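Local coordinates for endo-1,4-beta-xylanase C (Paenibacillus barcinonensis, PDB 4XUQ), which cleaves internal beta-1,4-xylosidic linkages of xylan as a whole enzyme, this chain being one of its CBM22 carbohydrate-binding modules, at residues S79-Y84 with W123-A128. Residues are numbered along the deposited sequence; the frame is centred on the assembly and turned at random.
Sequences SFWAMY and WKKIEA
Phe80 and Ile126 face each other across two antiparallel strands, and their backbones trade two hydrogen bonds. Ile126 N to Phe80 O is nearly straight, at 2.8 Å and 176°. Ala82 and Lys124 form a second hydrogen-bonded pair.

The side carrying Phe80, Ala82 and Ile126 is tightly packed. Ile126 CB lies over one face of the Phe80 ring, toward its rim. Ile126 CD1 reaches the Phe80 ring at CE2 (3.5 Å) and also meets Ala82 CB. Strands 90-101 and 109-119 close over this side, with Ile93 touching both Ala82 and Ile126.

The other side opens to solvent toward Lys125 and Glu127. Here the Trp81 ring leans over the partner strand. With CG anti to the carbonyl carbon (chi1 -72°), its six-membered ring lies on Lys125, whose CB sits 3.8 Å from the ring centroid. The Lys125 chain runs on extended, and its CE passes 3.7 Å from Ser79 CB. Its NZ makes a long salt bridge with Glu127 OE1, which is also hydrogen-bonded to His77.

At the far end of this side, Met83 and Trp123 make a second tight spot. Met83 CB sits over the six-membered ring of Trp123, 3.5 Å from its centroid. The Met83 chain bends at chi2 and chi3, bringing CE to 3.7 Å from Trp123 NE1. SD makes an oblique Met-aromatic contact with the five-membered ring. The ring edge of Trp123 approaches Trp81 O, and His44 stacks on Trp81 and meets the Trp123 ring at an angle. An alanine in place of Trp123 would probably leave Met83 without the ring under its CB and CE and open a gap beside Trp81.

The side carrying Phe80, Ala82 and Ile126 faces the second sheet, as in the beta-sandwich fold of CBM22 modules.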
loop_
_atom_site.group_PDB
_atom_site.type_symbol
_atom_site.label_atom_id
_atom_site.label_comp_id
_atom_site.label_asym_id
_atom_site.label_seq_id
_atom_site.Cartn_x
_atom_site.Cartn_y
_atom_site.Cartn_z
ATOM N N SER A 79 -6.341 7.090 -2.136
ATOM C CA SER A 79 -6.754 6.052 -3.101
ATOM C C SER A 79 -5.566 5.459 -3.832
ATOM O O SER A 79 -4.536 6.065 -3.944
ATOM C CB SER A 79 -7.758 6.610 -4.081
ATOM O OG SER A 79 -7.160 7.637 -4.871
ATOM N N PHE A 80 -5.749 4.228 -4.320
ATOM C CA PHE A 80 -4.802 3.637 -5.282
ATOM C C PHE A 80 -5.522 2.531 -6.065
ATOM O O PHE A 80 -6.561 2.054 -5.630
ATOM C CB PHE A 80 -3.535 3.099 -4.596
ATOM C CG PHE A 80 -3.757 1.963 -3.635
ATOM C CD1 PHE A 80 -4.108 2.195 -2.324
ATOM C CD2 PHE A 80 -3.587 0.629 -4.028
ATOM C CE1 PHE A 80 -4.247 1.156 -1.437
ATOM C CE2 PHE A 80 -3.732 -0.426 -3.148
ATOM C CZ PHE A 80 -4.103 -0.152 -1.820
ATOM N N TRP A 81 -4.899 2.123 -7.147
ATOM C CA TRP A 81 -5.431 1.088 -8.010
ATOM C C TRP A 81 -4.544 -0.107 -7.846
ATOM O O TRP A 81 -3.323 0.016 -7.722
ATOM C CB TRP A 81 -5.457 1.570 -9.460
ATOM C CG TRP A 81 -6.525 2.614 -9.707
ATOM C CD1 TRP A 81 -6.429 3.955 -9.457
ATOM C CD2 TRP A 81 -7.832 2.411 -10.297
ATOM N NE1 TRP A 81 -7.583 4.580 -9.811
ATOM C CE2 TRP A 81 -8.479 3.663 -10.302
ATOM C CE3 TRP A 81 -8.511 1.287 -10.783
ATOM C CZ2 TRP A 81 -9.788 3.851 -10.807
ATOM C CZ3 TRP A 81 -9.818 1.454 -11.272
ATOM C CH2 TRP A 81 -10.438 2.733 -11.291
ATOM N N ALA A 82 -5.165 -1.267 -7.855
ATOM C CA ALA A 82 -4.432 -2.495 -7.675
ATOM C C ALA A 82 -4.918 -3.532 -8.696
ATOM O O ALA A 82 -6.036 -3.450 -9.149
ATOM C CB ALA A 82 -4.638 -3.027 -6.279
ATOM N N MET A 83 -4.044 -4.487 -8.987
ATOM C CA MET A 83 -4.321 -5.582 -9.916
ATOM C C MET A 83 -3.378 -6.738 -9.609
ATOM O O MET A 83 -2.229 -6.544 -9.175
ATOM C CB MET A 83 -4.186 -5.131 -11.364
ATOM C CG MET A 83 -4.601 -6.168 -12.419
ATOM S SD MET A 83 -3.251 -7.232 -12.957
ATOM C CE MET A 83 -2.319 -6.051 -13.935
ATOM N N TYR A 84 -3.905 -7.952 -9.745
ATOM C CA TYR A 84 -3.066 -9.147 -9.758
ATOM C C TYR A 84 -3.485 -10.004 -10.928
ATOM O O TYR A 84 -4.620 -9.968 -11.343
ATOM C CB TYR A 84 -3.149 -9.936 -8.423
ATOM C CG TYR A 84 -4.408 -10.733 -8.300
ATOM C CD1 TYR A 84 -5.626 -10.133 -8.057
ATOM C CD2 TYR A 84 -4.403 -12.130 -8.505
ATOM C CE1 TYR A 84 -6.809 -10.883 -8.017
ATOM C CE2 TYR A 84 -5.572 -12.874 -8.417
ATOM C CZ TYR A 84 -6.763 -12.271 -8.192
ATOM O OH TYR A 84 -7.925 -12.990 -8.129
ATOM N N TRP A 123 -8.041 -4.256 -12.861
ATOM C CA TRP A 123 -7.654 -3.139 -11.994
ATOM C C TRP A 123 -8.835 -2.659 -11.228
ATOM O O TRP A 123 -9.948 -2.598 -11.746
ATOM C CB TRP A 123 -7.105 -1.952 -12.803
ATOM C CG TRP A 123 -5.757 -2.203 -13.341
ATOM C CD1 TRP A 123 -5.453 -2.727 -14.569
ATOM C CD2 TRP A 123 -4.485 -1.984 -12.678
ATOM N NE1 TRP A 123 -4.098 -2.857 -14.704
ATOM C CE2 TRP A 123 -3.466 -2.391 -13.582
ATOM C CE3 TRP A 123 -4.119 -1.518 -11.421
ATOM C CZ2 TRP A 123 -2.102 -2.346 -13.261
ATOM C CZ3 TRP A 123 -2.776 -1.435 -11.089
ATOM C CH2 TRP A 123 -1.756 -1.846 -12.019
ATOM N N LYS A 124 -8.601 -2.314 -9.975
ATOM C CA LYS A 124 -9.682 -1.836 -9.159
ATOM C C LYS A 124 -9.171 -0.835 -8.133
ATOM O O LYS A 124 -8.051 -0.962 -7.659
ATOM C CB LYS A 124 -10.347 -3.020 -8.497
ATOM C CG LYS A 124 -11.797 -2.747 -8.102
ATOM C CD LYS A 124 -12.490 -4.035 -7.668
ATOM C CE LYS A 124 -13.722 -3.730 -6.834
ATOM N NZ LYS A 124 -14.389 -4.988 -6.352
ATOM N N LYS A 125 -10.027 0.119 -7.773
ATOM C CA LYS A 125 -9.632 1.201 -6.874
ATOM C C LYS A 125 -9.896 0.828 -5.410
ATOM O O LYS A 125 -10.920 0.273 -5.068
ATOM C CB LYS A 125 -10.368 2.444 -7.252
ATOM C CG LYS A 125 -9.869 3.692 -6.544
ATOM C CD LYS A 125 -10.887 4.791 -6.851
ATOM C CE LYS A 125 -10.253 6.143 -6.834
ATOM N NZ LYS A 125 -11.289 7.155 -7.206
ATOM N N ILE A 126 -8.926 1.127 -4.551
ATOM C CA ILE A 126 -9.069 0.952 -3.106
ATOM C C ILE A 126 -9.008 2.390 -2.560
ATOM O O ILE A 126 -8.062 3.112 -2.879
ATOM C CB ILE A 126 -7.903 0.101 -2.567
ATOM C CG1 ILE A 126 -8.072 -1.292 -3.188
ATOM C CG2 ILE A 126 -7.885 0.059 -1.042
ATOM C CD1 ILE A 126 -6.820 -1.926 -3.666
ATOM N N GLU A 127 -9.963 2.803 -1.754
ATOM C CA GLU A 127 -9.955 4.179 -1.285
ATOM C C GLU A 127 -10.690 4.359 0.038
ATOM O O GLU A 127 -11.563 3.603 0.365
ATOM C CB GLU A 127 -10.564 5.117 -2.347
ATOM C CG GLU A 127 -12.060 5.000 -2.536
ATOM C CD GLU A 127 -12.638 5.956 -3.599
ATOM O OE1 GLU A 127 -12.179 7.142 -3.692
ATOM O OE2 GLU A 127 -13.575 5.513 -4.314
ATOM N N ALA A 128 -10.313 5.418 0.766
ATOM C CA ALA A 128 -11.008 5.805 2.010
ATOM C C ALA A 128 -10.499 7.142 2.490
ATOM O O ALA A 128 -9.393 7.576 2.117
ATOM C CB ALA A 128 -10.773 4.785 3.134
#